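PDB 4OET: putative peptide ABC-transport system periplasmic peptide-binding protein from Campylobacter jejuni, which probably captures nickel, perhaps as a complex with a small ligand, for an ABC importer, though its family is generally assigned to peptide transport. Local coordinates for residues F182-V187 and N488-S493; Y173-A178 and R191-H196; V282-L287 and F297-Y302; N274-Y279 and F456-D461. All blocks are in the same frame, centred on the assembly; numbering follows the deposited sequence.

Contact 1 (F182-V187 and N488-S493)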
# COMPACT_ATOMS: atom_id res chain seq x y z
N PHE A 182 -3.97 -2.71 -27.60
CA PHE A 182 -4.14 -1.92 -26.38
C PHE A 182 -4.75 -0.55 -26.72
O PHE A 182 -4.29 0.14 -27.63
CB PHE A 182 -2.82 -1.77 -25.63
CG PHE A 182 -2.98 -1.28 -24.23
CD1 PHE A 182 -3.95 -1.83 -23.40
CD2 PHE A 182 -2.18 -0.26 -23.74
CE1 PHE A 182 -4.11 -1.37 -22.10
CE2 PHE A 182 -2.33 0.20 -22.44
CZ PHE A 182 -3.30 -0.35 -21.62
N TYR A 183 -5.82 -0.22 -26.00
CA TYR A 183 -6.66 0.95 -26.28
C TYR A 183 -6.09 2.29 -25.81
O TYR A 183 -6.47 3.34 -26.31
CB TYR A 183 -8.04 0.74 -25.66
CG TYR A 183 -7.97 0.49 -24.17
CD1 TYR A 183 -7.79 -0.79 -23.67
CD2 TYR A 183 -8.04 1.54 -23.27
CE1 TYR A 183 -7.70 -1.02 -22.31
CE2 TYR A 183 -7.95 1.32 -21.91
CZ TYR A 183 -7.78 0.04 -21.44
OH TYR A 183 -7.70 -0.18 -20.09
N LEU A 184 -5.22 2.25 -24.80
CA LEU A 184 -4.65 3.48 -24.25
C LEU A 184 -3.59 4.06 -25.17
O LEU A 184 -3.53 5.27 -25.39
CB LEU A 184 -4.05 3.22 -22.86
CG LEU A 184 -5.02 3.27 -21.68
CD1 LEU A 184 -4.29 3.20 -20.35
CD2 LEU A 184 -5.90 4.52 -21.76
N ASP A 185 -2.73 3.19 -25.67
CA ASP A 185 -1.60 3.59 -26.50
C ASP A 185 -1.03 2.34 -27.13
O ASP A 185 -1.43 1.23 -26.79
CB ASP A 185 -0.53 4.31 -25.67
CG ASP A 185 0.43 5.12 -26.53
OD1 ASP A 185 0.35 5.01 -27.77
OD2 ASP A 185 1.28 5.84 -25.97
N LYS A 186 -0.09 2.52 -28.05
CA LYS A 186 0.59 1.39 -28.66
C LYS A 186 1.66 0.91 -27.69
O LYS A 186 2.49 1.70 -27.23
CB LYS A 186 1.18 1.79 -30.01
CG LYS A 186 1.81 0.63 -30.76
CD LYS A 186 2.20 1.01 -32.17
CE LYS A 186 2.65 -0.23 -32.90
NZ LYS A 186 1.78 -1.37 -32.49
N VAL A 187 1.65 -0.39 -27.38
CA VAL A 187 2.66 -0.93 -26.46
C VAL A 187 3.99 -1.03 -27.20
O VAL A 187 4.07 -1.59 -28.30
CB VAL A 187 2.25 -2.31 -25.90
CG1 VAL A 187 3.27 -2.80 -24.89
CG2 VAL A 187 0.86 -2.25 -25.26
N ASN A 488 3.77 2.32 -15.86
CA ASN A 488 3.75 2.77 -17.25
C ASN A 488 4.70 1.95 -18.13
O ASN A 488 5.20 2.45 -19.14
CB ASN A 488 4.10 4.27 -17.33
CG ASN A 488 5.59 4.55 -17.18
OD1 ASN A 488 6.25 4.03 -16.28
ND2 ASN A 488 6.11 5.40 -18.06
N VAL A 489 4.89 0.68 -17.77
CA VAL A 489 5.83 -0.19 -18.47
C VAL A 489 5.51 -0.33 -19.96
O VAL A 489 6.41 -0.53 -20.78
CB VAL A 489 5.87 -1.58 -17.79
CG1 VAL A 489 6.07 -2.71 -18.78
CG2 VAL A 489 6.98 -1.60 -16.76
N TYR A 490 4.24 -0.17 -20.33
CA TYR A 490 3.89 -0.23 -21.75
C TYR A 490 4.46 0.94 -22.55
O TYR A 490 4.45 0.92 -23.78
CB TYR A 490 2.37 -0.30 -21.91
CG TYR A 490 1.60 0.90 -21.41
CD1 TYR A 490 1.40 2.01 -22.23
CD2 TYR A 490 1.05 0.92 -20.14
CE1 TYR A 490 0.68 3.11 -21.78
CE2 TYR A 490 0.34 2.01 -19.68
CZ TYR A 490 0.16 3.10 -20.50
OH TYR A 490 -0.55 4.18 -20.04
N GLU A 491 5.00 1.94 -21.86
CA GLU A 491 5.67 3.04 -22.55
C GLU A 491 7.19 2.87 -22.52
O GLU A 491 7.92 3.71 -23.04
CB GLU A 491 5.29 4.39 -21.93
CG GLU A 491 3.81 4.69 -21.93
CD GLU A 491 3.50 6.08 -21.40
OE1 GLU A 491 4.08 6.46 -20.35
OE2 GLU A 491 2.68 6.78 -22.02
N TRP A 492 7.67 1.80 -21.90
CA TRP A 492 9.10 1.57 -21.76
C TRP A 492 9.65 0.99 -23.05
O TRP A 492 9.06 0.06 -23.61
CB TRP A 492 9.41 0.63 -20.60
CG TRP A 492 9.02 1.14 -19.25
CD1 TRP A 492 8.19 2.19 -18.98
CD2 TRP A 492 9.45 0.62 -17.98
NE1 TRP A 492 8.07 2.35 -17.61
CE2 TRP A 492 8.84 1.40 -16.99
CE3 TRP A 492 10.30 -0.43 -17.60
CZ2 TRP A 492 9.05 1.17 -15.62
CZ3 TRP A 492 10.51 -0.65 -16.25
CH2 TRP A 492 9.88 0.14 -15.28
N SER A 493 10.77 1.53 -23.53
CA SER A 493 11.37 1.07 -24.78
C SER A 493 12.90 1.05 -24.70
O SER A 493 13.50 1.77 -23.90
CB SER A 493 10.92 1.95 -25.94
OG SER A 493 11.37 3.28 -25.75
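Glu491 OE1 is held by Asn488 ND2 at 3.2 Å, nearly straight at 172° and on its anti lone pair, with a long, weak ion pair to Lys474, while the other oxygen, OE2, lies 4.3 Å from Asp185 OD2 across the contact. The two carboxylates carry like charge, so their closeness may make each slightly harder to ionise; the lysine would ease this for Glu491. The rest of the contact is apolar and centres on Tyr490. Its CG sits between the backbone N and the carbonyl carbon (chi1 64°), which swings the ring out toward residues 182-187. There Phe182 meets it in a T-shaped stack: the edge carbon Phe182 CE2 stands 4.0 Å above the Tyr490 plane, over the ring centre, with the two planes at 67°. Val187 crosses nearer the root, its CG1 lying 4.0 Å from Tyr490 CB, while Leu184 CD1 comes within 3.9 Å of Tyr490 OH at the far end. Backbone bonding between Tyr490 and Lys188 ties the loops together. Residues 182-187 belong to the connection between two antiparallel strands, and 488-493, with its short 3-10 turn, to the C-terminal tail. The arrangement is that of a chain terminus returning to dock on a beta-hairpin loop, with the Tyr490 side chain about 9 Å from that of Asn31, a magnesium-binding residue.

Contact 2 (Y173-A178 and R191-H196)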
# COMPACT_ATOMS: atom_id res chain seq x y z
N TYR A 173 9.69 -16.87 -13.44
CA TYR A 173 9.25 -15.72 -14.22
C TYR A 173 7.86 -15.87 -14.80
O TYR A 173 7.31 -16.96 -14.84
CB TYR A 173 10.25 -15.44 -15.36
CG TYR A 173 10.34 -16.51 -16.44
CD1 TYR A 173 9.35 -16.65 -17.41
CD2 TYR A 173 11.44 -17.35 -16.52
CE1 TYR A 173 9.44 -17.62 -18.40
CE2 TYR A 173 11.54 -18.32 -17.51
CZ TYR A 173 10.54 -18.45 -18.44
OH TYR A 173 10.63 -19.41 -19.42
N VAL A 174 7.31 -14.76 -15.27
CA VAL A 174 6.14 -14.83 -16.11
C VAL A 174 6.49 -14.11 -17.41
O VAL A 174 7.06 -13.01 -17.38
CB VAL A 174 4.90 -14.18 -15.47
CG1 VAL A 174 3.68 -14.41 -16.35
CG2 VAL A 174 4.65 -14.76 -14.08
N GLU A 175 6.18 -14.73 -18.53
CA GLU A 175 6.45 -14.12 -19.82
C GLU A 175 5.18 -13.50 -20.38
O GLU A 175 4.09 -14.07 -20.28
CB GLU A 175 7.00 -15.14 -20.83
CG GLU A 175 7.31 -14.53 -22.19
CD GLU A 175 8.24 -15.37 -23.04
OE1 GLU A 175 8.72 -16.42 -22.56
OE2 GLU A 175 8.46 -14.99 -24.22
N PHE A 176 5.33 -12.33 -20.98
CA PHE A 176 4.21 -11.62 -21.56
C PHE A 176 4.50 -11.24 -23.01
O PHE A 176 5.66 -11.20 -23.44
CB PHE A 176 3.90 -10.37 -20.75
CG PHE A 176 3.50 -10.65 -19.33
CD1 PHE A 176 4.45 -10.72 -18.32
CD2 PHE A 176 2.16 -10.84 -19.01
CE1 PHE A 176 4.07 -10.97 -17.02
CE2 PHE A 176 1.78 -11.09 -17.71
CZ PHE A 176 2.73 -11.16 -16.71
N LYS A 177 3.43 -10.98 -23.75
CA LYS A 177 3.53 -10.47 -25.11
C LYS A 177 2.69 -9.21 -25.18
O LYS A 177 1.61 -9.16 -24.59
CB LYS A 177 3.04 -11.50 -26.13
CG LYS A 177 3.51 -11.24 -27.54
CD LYS A 177 2.50 -11.75 -28.56
CE LYS A 177 2.29 -13.25 -28.44
NZ LYS A 177 1.46 -13.77 -29.56
N ALA A 178 3.17 -8.21 -25.91
CA ALA A 178 2.46 -6.95 -26.03
C ALA A 178 1.05 -7.14 -26.59
O ALA A 178 0.85 -7.81 -27.61
CB ALA A 178 3.24 -5.98 -26.90
N ARG A 191 8.14 -7.89 -25.96
CA ARG A 191 8.36 -9.01 -25.05
C ARG A 191 8.66 -8.52 -23.62
O ARG A 191 9.57 -7.72 -23.39
CB ARG A 191 9.49 -9.89 -25.58
CG ARG A 191 9.63 -11.25 -24.91
CD ARG A 191 10.41 -12.23 -25.80
NE ARG A 191 10.74 -13.47 -25.08
CZ ARG A 191 11.95 -13.75 -24.60
NH1 ARG A 191 12.96 -12.90 -24.77
NH2 ARG A 191 12.16 -14.90 -23.96
N LEU A 192 7.88 -9.02 -22.66
CA LEU A 192 8.04 -8.66 -21.25
C LEU A 192 8.22 -9.91 -20.40
O LEU A 192 7.43 -10.85 -20.50
CB LEU A 192 6.83 -7.86 -20.75
CG LEU A 192 6.82 -7.50 -19.25
CD1 LEU A 192 8.02 -6.65 -18.89
CD2 LEU A 192 5.53 -6.79 -18.88
N ILE A 193 9.29 -9.93 -19.61
CA ILE A 193 9.48 -10.98 -18.62
C ILE A 193 9.51 -10.38 -17.23
O ILE A 193 10.27 -9.45 -16.97
CB ILE A 193 10.79 -11.77 -18.87
CG1 ILE A 193 10.65 -12.65 -20.11
CG2 ILE A 193 11.12 -12.64 -17.67
CD1 ILE A 193 11.90 -12.70 -20.97
N ILE A 194 8.66 -10.89 -16.34
CA ILE A 194 8.71 -10.48 -14.94
C ILE A 194 9.38 -11.59 -14.15
O ILE A 194 8.84 -12.69 -14.02
CB ILE A 194 7.32 -10.18 -14.36
CG1 ILE A 194 6.74 -8.93 -15.04
CG2 ILE A 194 7.41 -9.97 -12.86
CD1 ILE A 194 7.57 -7.69 -14.82
N LYS A 195 10.57 -11.31 -13.66
CA LYS A 195 11.39 -12.29 -12.98
C LYS A 195 11.20 -12.19 -11.47
O LYS A 195 11.26 -11.09 -10.90
CB LYS A 195 12.85 -12.09 -13.37
CG LYS A 195 13.75 -13.29 -13.21
CD LYS A 195 15.05 -13.05 -13.96
CE LYS A 195 16.00 -14.23 -13.86
NZ LYS A 195 17.22 -14.01 -14.71
N HIS A 196 10.95 -13.31 -10.81
CA HIS A 196 10.82 -13.30 -9.36
C HIS A 196 12.20 -13.37 -8.71
O HIS A 196 12.88 -14.40 -8.79
CB HIS A 196 9.96 -14.46 -8.86
CG HIS A 196 9.97 -14.59 -7.36
ND1 HIS A 196 10.26 -15.77 -6.72
CD2 HIS A 196 9.75 -13.67 -6.39
CE1 HIS A 196 10.21 -15.58 -5.41
NE2 HIS A 196 9.90 -14.32 -5.18
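Residues 173-178 and 191-196 run antiparallel, their axes 4.6 Å apart and at 170°, with Val174-Ile194 and Phe176-Leu192 as hydrogen-bonded pairs, each joined by two backbone bonds. The Phe176-Leu192 pair is uneven: Phe176 N comes to Leu192 O at 2.6 Å, while the return bond from Leu192 N to Phe176 O is 3.2 Å. On the face carrying Glu175, the main event is a diagonal salt bridge. Glu175 keeps CG anti to the backbone N (chi1 -179°) and stays extended, as Arg191 does from CG to NE, and the two meet with Arg191 NE donating to Glu175 OE2 at 2.9 Å. The oxygen sits at the guanidinium edge, but the nitrogen approaches from well above the carboxylate plane, the two planes being 71° apart. Ile193 CD1 lies 3.6 Å above one face of the Arg191 guanidinium, and Thr6 takes its NH1, so the group is held in orientation. These strands form the centre of a four-stranded mixed sheet, a beta-hairpin linked by a long loop and bordered by strands 163-169 and 6-11. Further along the same face, Ile193 CG2 packs 3.7 Å from Tyr173 CB. The other face is apolar: Phe176 and Leu192 point the same way side by side, and Phe176 CE1 reaches Ile194 CG1 at 3.9 Å. Helix 30-33 covers these three residues through Leu32 and Val33.

Contact 3 (V282-L287 and F297-Y302); sequences VANHPL and FKIYKY
His285 presses its edge squarely onto one face of Phe297, and this is the tight half of the contact. The planes stand at 87° with centroids 4.5 Å apart, a T-shaped stack in which His285 CD2 lies 3.5 Å above the centre of the Phe297 ring. Phe297 holds CG between its backbone N and carbonyl carbon (chi1 47°), which brings the ring against His285. Both imidazole nitrogens are used: ND1 accepts from Leu287 N at 3.0 Å, and NE2 is bonded to Asn293, which together fix the ring's rotation. Beyond Val282, the last residue of strand 280-282, both segments belong to the irregular connection that runs to helix 304-313, folded back so that its two limbs touch. Asn284 marks the change of character. Its CB packs 3.7 Å from Phe297 CE2, and its amide crosses Ile299 at about a right angle, with Asn284 ND2 3.4 Å from Ile299 CD1. Beyond it lies the looser, wet side. Asn284 OD1 receives hydrogen bonds from two waters, one of which accepts from Tyr300 N while the other donates to Tyr300 O. A third water binds Lys301 NZ at 2.9 Å and Asn284 ND2 only weakly.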
# COMPACT_ATOMS: atom_id res chain seq x y z
N VAL A 282 10.99 11.58 7.57
CA VAL A 282 10.39 11.40 8.89
C VAL A 282 8.89 11.43 8.71
O VAL A 282 8.37 12.29 8.00
CB VAL A 282 10.83 12.50 9.88
CG1 VAL A 282 9.98 12.46 11.15
CG2 VAL A 282 12.32 12.37 10.21
N ALA A 283 8.20 10.47 9.31
CA ALA A 283 6.73 10.41 9.24
C ALA A 283 6.12 10.97 10.51
O ALA A 283 6.68 10.81 11.60
CB ALA A 283 6.25 8.98 9.00
N ASN A 284 4.98 11.65 10.38
CA ASN A 284 4.23 12.11 11.56
C ASN A 284 2.78 11.63 11.55
O ASN A 284 2.16 11.50 12.60
CB ASN A 284 4.26 13.63 11.65
CG ASN A 284 5.66 14.17 11.85
OD1 ASN A 284 6.25 14.05 12.93
ND2 ASN A 284 6.21 14.76 10.80
N HIS A 285 2.25 11.37 10.36
CA HIS A 285 0.86 10.94 10.23
C HIS A 285 0.66 10.17 8.91
O HIS A 285 1.54 10.18 8.05
CB HIS A 285 -0.08 12.15 10.37
CG HIS A 285 -0.09 13.07 9.19
ND1 HIS A 285 -0.64 12.72 7.97
CD2 HIS A 285 0.33 14.35 9.05
CE1 HIS A 285 -0.53 13.73 7.13
NE2 HIS A 285 0.05 14.73 7.77
N PRO A 286 -0.47 9.46 8.76
CA PRO A 286 -0.52 8.50 7.64
C PRO A 286 -0.96 9.06 6.28
O PRO A 286 -1.16 8.27 5.36
CB PRO A 286 -1.54 7.46 8.12
CG PRO A 286 -2.44 8.20 9.08
CD PRO A 286 -1.68 9.40 9.61
N LEU A 287 -1.11 10.37 6.14
CA LEU A 287 -1.54 10.93 4.86
C LEU A 287 -0.57 11.94 4.26
O LEU A 287 -1.00 12.90 3.62
CB LEU A 287 -2.91 11.60 4.98
CG LEU A 287 -4.16 10.80 5.33
CD1 LEU A 287 -4.19 9.49 4.56
CD2 LEU A 287 -4.24 10.57 6.81
N PHE A 297 0.17 20.65 11.12
CA PHE A 297 -0.13 19.74 12.21
C PHE A 297 0.98 19.81 13.24
O PHE A 297 2.12 20.14 12.92
CB PHE A 297 -0.30 18.31 11.71
CG PHE A 297 0.79 17.86 10.76
CD1 PHE A 297 0.66 18.06 9.39
CD2 PHE A 297 1.95 17.26 11.24
CE1 PHE A 297 1.66 17.65 8.51
CE2 PHE A 297 2.95 16.86 10.36
CZ PHE A 297 2.80 17.05 9.00
N LYS A 298 0.64 19.48 14.48
CA LYS A 298 1.64 19.40 15.54
C LYS A 298 2.49 18.16 15.33
O LYS A 298 2.03 17.17 14.76
CB LYS A 298 0.96 19.40 16.91
CG LYS A 298 0.62 20.79 17.40
CD LYS A 298 -0.49 20.79 18.43
CE LYS A 298 -0.50 22.09 19.21
NZ LYS A 298 0.78 22.27 19.98
N ILE A 299 3.74 18.22 15.78
CA ILE A 299 4.68 17.13 15.60
C ILE A 299 5.36 16.77 16.91
O ILE A 299 5.70 17.66 17.69
CB ILE A 299 5.74 17.52 14.54
CG1 ILE A 299 5.14 17.42 13.13
CG2 ILE A 299 6.99 16.66 14.64
CD1 ILE A 299 6.05 17.97 12.03
N TYR A 300 5.61 15.48 17.13
CA TYR A 300 6.46 15.07 18.25
C TYR A 300 7.92 15.09 17.81
O TYR A 300 8.37 14.18 17.13
CB TYR A 300 6.08 13.66 18.75
CG TYR A 300 4.72 13.59 19.41
CD1 TYR A 300 4.54 14.08 20.70
CD2 TYR A 300 3.62 13.05 18.75
CE1 TYR A 300 3.32 14.04 21.32
CE2 TYR A 300 2.38 13.00 19.37
CZ TYR A 300 2.24 13.50 20.66
OH TYR A 300 1.02 13.47 21.29
N LYS A 301 8.65 16.11 18.23
CA LYS A 301 10.06 16.21 17.91
C LYS A 301 10.86 15.30 18.84
O LYS A 301 10.36 14.88 19.88
CB LYS A 301 10.56 17.65 18.02
CG LYS A 301 10.25 18.50 16.79
CD LYS A 301 10.70 17.78 15.51
CE LYS A 301 10.26 18.53 14.26
NZ LYS A 301 10.77 17.88 13.00
N TYR A 302 12.09 14.99 18.44
CA TYR A 302 12.97 14.21 19.29
C TYR A 302 13.34 15.06 20.49
O TYR A 302 13.97 16.10 20.35
CB TYR A 302 14.23 13.77 18.55
CG TYR A 302 15.27 13.10 19.44
CD1 TYR A 302 14.96 11.95 20.15
CD2 TYR A 302 16.55 13.63 19.56
CE1 TYR A 302 15.90 11.34 20.97
CE2 TYR A 302 17.50 13.02 20.37
CZ TYR A 302 17.17 11.87 21.07
OH TYR A 302 18.10 11.26 21.88
O HOH W 1 4.64 13.69 15.64
O HOH W 2 7.96 13.53 14.80
O HOH W 3 9.24 15.86 11.55

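Contact 4 (N274-Y279 and F456-D461); sequences NLLHDY and FLAYLD
Backbone hydrogen bonding supplies one direct polar tie: Asp461 N donates to Tyr279 O at 3.1 Å, the donor tilted 33° from the carbonyl plane. Tyr279 is delivered there by the type I' turn from Leu276 to Tyr279, closed by Tyr279 N on Leu276 O at 3.0 Å just after helix 268-275. Apolar contacts come next. Leu276, with CG anti to its carbonyl carbon (chi1 -74°), splits its methyls between two strand residues: CD1 touches Ala458 CB at 3.9 Å and CD2 nears Leu460 CD1 at 4.4 Å. Leu457 and Ala458 form a classic beta bulge opposite Arg242 in the neighbouring strand. The third kind is packing of the Tyr279 ring against Asp461: Tyr279 CD1 lies 3.6 Å from Asp461 CB, and Asp461 O sits at the edge of that ring, in its plane; ring and carboxylate planes are perpendicular. Arg235 draws this end together, pairing with Asp461 OD2 in a salt bridge, engaging the Tyr279 ring by cation-pi and bonding to Asp278 O. The salt bridge would offset the charge of buried Asp461 and probably keeps it ionised, and one arginine links the helix-ending turn to the strand.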
# COMPACT_ATOMS: atom_id res chain seq x y z
N ASN A 274 20.59 7.64 8.93
CA ASN A 274 21.62 6.62 9.12
C ASN A 274 21.18 5.22 8.74
O ASN A 274 21.93 4.50 8.08
CB ASN A 274 22.10 6.61 10.57
CG ASN A 274 22.68 7.94 10.97
OD1 ASN A 274 22.31 8.49 12.00
ND2 ASN A 274 23.58 8.47 10.15
N LEU A 275 20.00 4.82 9.19
CA LEU A 275 19.48 3.52 8.81
C LEU A 275 19.05 3.51 7.36
O LEU A 275 19.30 2.55 6.63
CB LEU A 275 18.30 3.11 9.70
CG LEU A 275 17.73 1.73 9.36
CD1 LEU A 275 18.78 0.65 9.59
CD2 LEU A 275 16.47 1.44 10.16
N LEU A 276 18.40 4.60 6.95
CA LEU A 276 17.75 4.64 5.65
C LEU A 276 18.51 5.49 4.62
O LEU A 276 18.08 5.63 3.47
CB LEU A 276 16.33 5.16 5.85
CG LEU A 276 15.44 4.07 6.48
CD1 LEU A 276 14.22 4.69 7.17
CD2 LEU A 276 15.05 2.99 5.47
N HIS A 277 19.65 6.05 5.03
CA HIS A 277 20.54 6.77 4.13
C HIS A 277 19.85 7.92 3.39
O HIS A 277 20.03 8.10 2.18
CB HIS A 277 21.13 5.78 3.13
CG HIS A 277 21.87 4.66 3.78
ND1 HIS A 277 23.20 4.75 4.16
CD2 HIS A 277 21.46 3.42 4.16
CE1 HIS A 277 23.57 3.62 4.73
NE2 HIS A 277 22.53 2.79 4.74
N ASP A 278 19.02 8.64 4.14
CA ASP A 278 18.29 9.81 3.64
C ASP A 278 17.38 9.46 2.46
O ASP A 278 16.87 10.35 1.78
CB ASP A 278 19.26 10.92 3.20
CG ASP A 278 19.99 11.56 4.36
OD1 ASP A 278 21.24 11.61 4.30
OD2 ASP A 278 19.34 12.02 5.32
N TYR A 279 17.16 8.16 2.24
CA TYR A 279 16.27 7.69 1.18
C TYR A 279 14.87 7.47 1.72
O TYR A 279 14.23 6.45 1.46
CB TYR A 279 16.80 6.40 0.55
CG TYR A 279 16.89 6.45 -0.96
CD1 TYR A 279 15.87 5.93 -1.74
CD2 TYR A 279 17.98 7.02 -1.60
CE1 TYR A 279 15.94 5.97 -3.12
CE2 TYR A 279 18.06 7.07 -2.99
CZ TYR A 279 17.03 6.54 -3.74
OH TYR A 279 17.07 6.57 -5.11
N PHE A 456 4.88 7.10 14.47
CA PHE A 456 5.20 7.19 13.06
C PHE A 456 6.70 7.37 12.90
O PHE A 456 7.31 8.18 13.59
CB PHE A 456 4.41 8.32 12.39
CG PHE A 456 2.95 8.01 12.23
CD1 PHE A 456 2.48 7.43 11.05
CD2 PHE A 456 2.04 8.25 13.26
CE1 PHE A 456 1.13 7.12 10.89
CE2 PHE A 456 0.69 7.95 13.11
CZ PHE A 456 0.23 7.38 11.93
N LEU A 457 7.30 6.59 12.01
CA LEU A 457 8.75 6.61 11.88
C LEU A 457 9.19 7.24 10.57
O LEU A 457 9.71 8.36 10.57
CB LEU A 457 9.33 5.20 12.02
CG LEU A 457 9.06 4.53 13.38
CD1 LEU A 457 9.45 3.06 13.37
CD2 LEU A 457 9.78 5.28 14.50
N ALA A 458 9.00 6.54 9.46
CA ALA A 458 9.49 7.05 8.19
C ALA A 458 8.62 6.68 7.01
O ALA A 458 8.12 5.55 6.93
CB ALA A 458 10.93 6.57 7.95
N TYR A 459 8.43 7.62 6.08
CA TYR A 459 7.92 7.30 4.75
C TYR A 459 9.09 6.84 3.90
O TYR A 459 10.17 7.42 3.97
CB TYR A 459 7.23 8.50 4.10
CG TYR A 459 5.80 8.72 4.52
CD1 TYR A 459 4.75 8.32 3.70
CD2 TYR A 459 5.50 9.35 5.71
CE1 TYR A 459 3.43 8.52 4.08
CE2 TYR A 459 4.19 9.56 6.10
CZ TYR A 459 3.16 9.14 5.28
OH TYR A 459 1.86 9.35 5.67
N LEU A 460 8.89 5.80 3.10
CA LEU A 460 9.97 5.19 2.33
C LEU A 460 10.08 5.73 0.90
O LEU A 460 9.07 5.97 0.23
CB LEU A 460 9.77 3.67 2.30
CG LEU A 460 10.44 2.80 3.37
CD1 LEU A 460 10.77 3.59 4.63
CD2 LEU A 460 9.59 1.57 3.69
N ASP A 461 11.31 5.96 0.44
CA ASP A 461 11.55 6.12 -1.00
C ASP A 461 12.12 4.82 -1.54
O ASP A 461 12.78 4.07 -0.81
CB ASP A 461 12.52 7.26 -1.32
CG ASP A 461 11.86 8.62 -1.31
OD1 ASP A 461 10.61 8.68 -1.21
OD2 ASP A 461 12.59 9.62 -1.46

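Overall arrangement
The four contacts form two groups. Contacts 1 and 2 have centres 15 Å apart and touch where Val187 packs on Ala178; the loop of contact 1 joins the two strands of contact 2, so their segments alternate along the chain. Contacts 3 and 4 are 14 Å apart, centre to centre, with Ala283 N bonded to Leu457 O; contact 3 is nested within contact 4. Centres of contacts from different groups lie 31 to 40 Å apart. Contact 2 lies in the four-stranded sheet and contact 4 on strand 454-467 of the large mixed sheet, with contacts 1 and 3 in loops beside them, consistent with two lobes of a periplasmic binding protein. After strand 454-467 the chain returns to close contact 1.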